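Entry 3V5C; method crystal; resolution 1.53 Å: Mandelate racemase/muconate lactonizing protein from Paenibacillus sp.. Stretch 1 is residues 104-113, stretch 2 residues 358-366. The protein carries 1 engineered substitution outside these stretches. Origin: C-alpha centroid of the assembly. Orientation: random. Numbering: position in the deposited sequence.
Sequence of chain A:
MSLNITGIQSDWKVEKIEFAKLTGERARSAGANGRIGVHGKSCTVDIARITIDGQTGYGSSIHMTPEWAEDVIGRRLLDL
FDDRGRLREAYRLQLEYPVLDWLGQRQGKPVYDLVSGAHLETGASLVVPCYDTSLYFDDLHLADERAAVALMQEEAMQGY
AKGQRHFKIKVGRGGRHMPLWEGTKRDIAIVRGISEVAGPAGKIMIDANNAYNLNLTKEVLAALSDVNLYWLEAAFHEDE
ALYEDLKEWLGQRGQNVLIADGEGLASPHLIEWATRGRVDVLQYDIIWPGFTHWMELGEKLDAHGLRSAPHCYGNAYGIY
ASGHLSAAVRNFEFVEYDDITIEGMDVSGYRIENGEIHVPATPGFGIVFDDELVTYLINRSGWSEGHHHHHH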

# COMPACT_ATOMS: atom_id res chain seq x y z
N GLY A 104 -6.26 5.99 19.16
CA GLY A 104 -6.98 7.07 18.52
C GLY A 104 -8.37 7.27 19.11
O GLY A 104 -8.76 8.40 19.39
N GLN A 105 -9.10 6.18 19.32
CA GLN A 105 -10.44 6.29 19.92
C GLN A 105 -10.36 6.87 21.33
O GLN A 105 -11.14 7.77 21.67
CB GLN A 105 -11.17 4.94 19.95
CG GLN A 105 -11.29 4.23 18.59
CD GLN A 105 -12.00 5.06 17.53
OE1 GLN A 105 -12.98 5.77 17.80
NE2 GLN A 105 -11.51 4.97 16.31
N ARG A 106 -9.43 6.37 22.14
CA ARG A 106 -9.31 6.76 23.54
C ARG A 106 -8.92 8.22 23.68
O ARG A 106 -9.51 8.97 24.48
CB ARG A 106 -8.30 5.84 24.24
CG ARG A 106 -7.96 6.21 25.70
CD ARG A 106 -9.19 6.48 26.57
NE ARG A 106 -10.12 5.36 26.72
CZ ARG A 106 -10.01 4.40 27.63
NH1 ARG A 106 -8.98 4.36 28.46
NH2 ARG A 106 -10.93 3.44 27.70
N GLN A 107 -7.95 8.65 22.87
CA GLN A 107 -7.44 10.02 22.93
C GLN A 107 -8.24 11.00 22.06
O GLN A 107 -8.03 12.22 22.13
CB GLN A 107 -5.97 10.07 22.50
CG GLN A 107 -4.98 9.34 23.40
CD GLN A 107 -3.54 9.54 22.93
OE1 GLN A 107 -3.10 10.67 22.72
NE2 GLN A 107 -2.82 8.44 22.75
N GLY A 108 -9.13 10.47 21.22
CA GLY A 108 -9.93 11.30 20.33
C GLY A 108 -9.06 11.99 19.30
O GLY A 108 -9.24 13.18 19.03
N LYS A 109 -8.11 11.25 18.73
CA LYS A 109 -7.19 11.79 17.74
C LYS A 109 -7.05 10.82 16.58
O LYS A 109 -7.13 9.61 16.78
CB LYS A 109 -5.81 12.02 18.36
CG LYS A 109 -5.77 13.16 19.37
CD LYS A 109 -4.41 13.27 20.04
CE LYS A 109 -4.41 14.43 21.03
NZ LYS A 109 -3.08 14.58 21.68
N PRO A 110 -6.88 11.35 15.35
CA PRO A 110 -6.56 10.45 14.23
C PRO A 110 -5.14 9.92 14.41
O PRO A 110 -4.30 10.58 15.01
CB PRO A 110 -6.63 11.37 13.02
CG PRO A 110 -6.23 12.73 13.57
CD PRO A 110 -6.91 12.76 14.93
N VAL A 111 -4.88 8.72 13.91
CA VAL A 111 -3.55 8.14 14.05
C VAL A 111 -2.45 9.04 13.49
O VAL A 111 -1.37 9.15 14.08
CB VAL A 111 -3.49 6.76 13.40
CG1 VAL A 111 -2.02 6.30 13.22
CG2 VAL A 111 -4.28 5.76 14.25
N TYR A 112 -2.73 9.71 12.38
CA TYR A 112 -1.69 10.57 11.81
C TYR A 112 -1.17 11.61 12.82
O TYR A 112 0.03 11.88 12.85
CB TYR A 112 -2.10 11.18 10.47
CG TYR A 112 -3.23 12.18 10.50
CD1 TYR A 112 -3.01 13.49 10.91
CD2 TYR A 112 -4.50 11.83 10.06
CE1 TYR A 112 -4.03 14.43 10.91
CE2 TYR A 112 -5.54 12.76 10.06
CZ TYR A 112 -5.29 14.06 10.49
OH TYR A 112 -6.31 14.98 10.48
N ASP A 113 -2.05 12.13 13.68
CA ASP A 113 -1.61 13.02 14.76
C ASP A 113 -0.82 12.33 15.86
O ASP A 113 0.06 12.92 16.49
CB ASP A 113 -2.79 13.74 15.38
CG ASP A 113 -3.14 14.99 14.64
OD1 ASP A 113 -4.25 15.50 14.88
OD2 ASP A 113 -2.31 15.45 13.82
N HIS A 358 -8.00 12.35 0.70
CA HIS A 358 -8.23 13.20 1.85
C HIS A 358 -8.54 12.34 3.06
O HIS A 358 -9.56 11.68 3.11
CB HIS A 358 -9.38 14.18 1.56
CG HIS A 358 -9.03 15.20 0.51
ND1 HIS A 358 -8.98 16.55 0.78
CD2 HIS A 358 -8.67 15.05 -0.78
CE1 HIS A 358 -8.62 17.20 -0.31
NE2 HIS A 358 -8.42 16.32 -1.27
N VAL A 359 -7.61 12.32 4.00
CA VAL A 359 -7.75 11.51 5.21
C VAL A 359 -8.55 12.30 6.25
O VAL A 359 -8.19 13.44 6.54
CB VAL A 359 -6.36 11.14 5.77
CG1 VAL A 359 -6.51 10.23 6.99
CG2 VAL A 359 -5.52 10.43 4.72
N PRO A 360 -9.62 11.73 6.79
CA PRO A 360 -10.45 12.47 7.77
C PRO A 360 -9.71 12.66 9.10
O PRO A 360 -8.82 11.88 9.43
CB PRO A 360 -11.66 11.53 7.98
CG PRO A 360 -11.10 10.16 7.71
CD PRO A 360 -10.18 10.39 6.52
N ALA A 361 -10.07 13.71 9.84
CA ALA A 361 -9.45 13.98 11.13
C ALA A 361 -10.17 13.29 12.28
O ALA A 361 -9.99 13.66 13.45
CB ALA A 361 -9.38 15.48 11.37
N THR A 362 -10.95 12.27 11.96
CA THR A 362 -11.70 11.52 12.95
C THR A 362 -10.82 10.52 13.72
O THR A 362 -9.70 10.23 13.31
CB THR A 362 -12.86 10.79 12.27
OG1 THR A 362 -12.36 10.15 11.11
CG2 THR A 362 -13.92 11.81 11.82
N PRO A 363 -11.31 10.04 14.87
CA PRO A 363 -10.42 9.26 15.74
C PRO A 363 -9.90 7.97 15.11
O PRO A 363 -10.58 7.33 14.29
CB PRO A 363 -11.31 8.94 16.95
CG PRO A 363 -12.38 10.02 16.94
CD PRO A 363 -12.63 10.27 15.48
N GLY A 364 -8.71 7.58 15.53
CA GLY A 364 -8.08 6.35 15.07
C GLY A 364 -7.82 6.41 13.57
O GLY A 364 -7.29 7.41 13.05
N PHE A 365 -8.19 5.36 12.87
CA PHE A 365 -8.00 5.35 11.42
C PHE A 365 -9.21 5.90 10.66
O PHE A 365 -9.24 5.86 9.44
CB PHE A 365 -7.60 3.96 10.89
CG PHE A 365 -6.20 3.54 11.27
CD1 PHE A 365 -5.09 4.02 10.57
CD2 PHE A 365 -6.00 2.69 12.34
CE1 PHE A 365 -3.79 3.63 10.92
CE2 PHE A 365 -4.72 2.30 12.71
CZ PHE A 365 -3.60 2.78 12.00
N GLY A 366 -10.19 6.43 11.38
CA GLY A 366 -11.31 7.09 10.71
C GLY A 366 -12.23 6.15 9.95
O GLY A 366 -13.07 6.59 9.17
O HOH W 1 -10.18 12.79 16.15
O HOH W 2 -7.25 15.49 8.12

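What ties the two backbones together? Gly364 lies against the loop that joins two helices, and both of its polar backbone atoms are used there. Its N donates to Lys109 O at 2.9 Å, and its O accepts from Val111 N, also at 2.9 Å. Both bonds are close to straight, and together they bracket Pro110 in a single beta bridge. The bonds come from the residues on either side of Pro110, as this bridge pattern requires, so the missing amide hydrogen of proline costs the bridge nothing; Pro110 CA adds a CA-H...O contact to Gly364 O at 3.3 Å. The bond to Val111 N also engages an amide at the start of the second helix, just after the N-cap residue Pro110.

Why does glycine suit this crossing? Gly104 CA comes within 3.5 Å of Gly364 N, and a CB on Gly104 would run into Gly364 CA. Gly364 itself has positive phi, within the type II' turn from Pro363 to Gly366, and a CB there would clash with Gln105 NE2.

How does Pro363 cover so much surface? It rests against the end of the first helix and the loop beyond, with CB 3.6 Å from Gly104 O and CA making a CA-H...O contact to Lys109 O at 3.5 Å. Its carbonyl closes the turn by accepting from Gly366 N, and also receives a weak hydrogen bond from Gln105 NE2 to Pro363 O at 3.2 Å.

What do the side chains of the second helix meet? Val111 sets CG2 over one face of the Phe365 ring, 3.7 Å from its centroid, a CH-pi contact in a buried apolar setting. Tyr112 packs CD2 against Val359 CG1 at 4.0 Å, while Pro360 O approaches the ring edge. Its hydroxyl reaches Val359 O through a water, joining the stretches at the polar end of the ring.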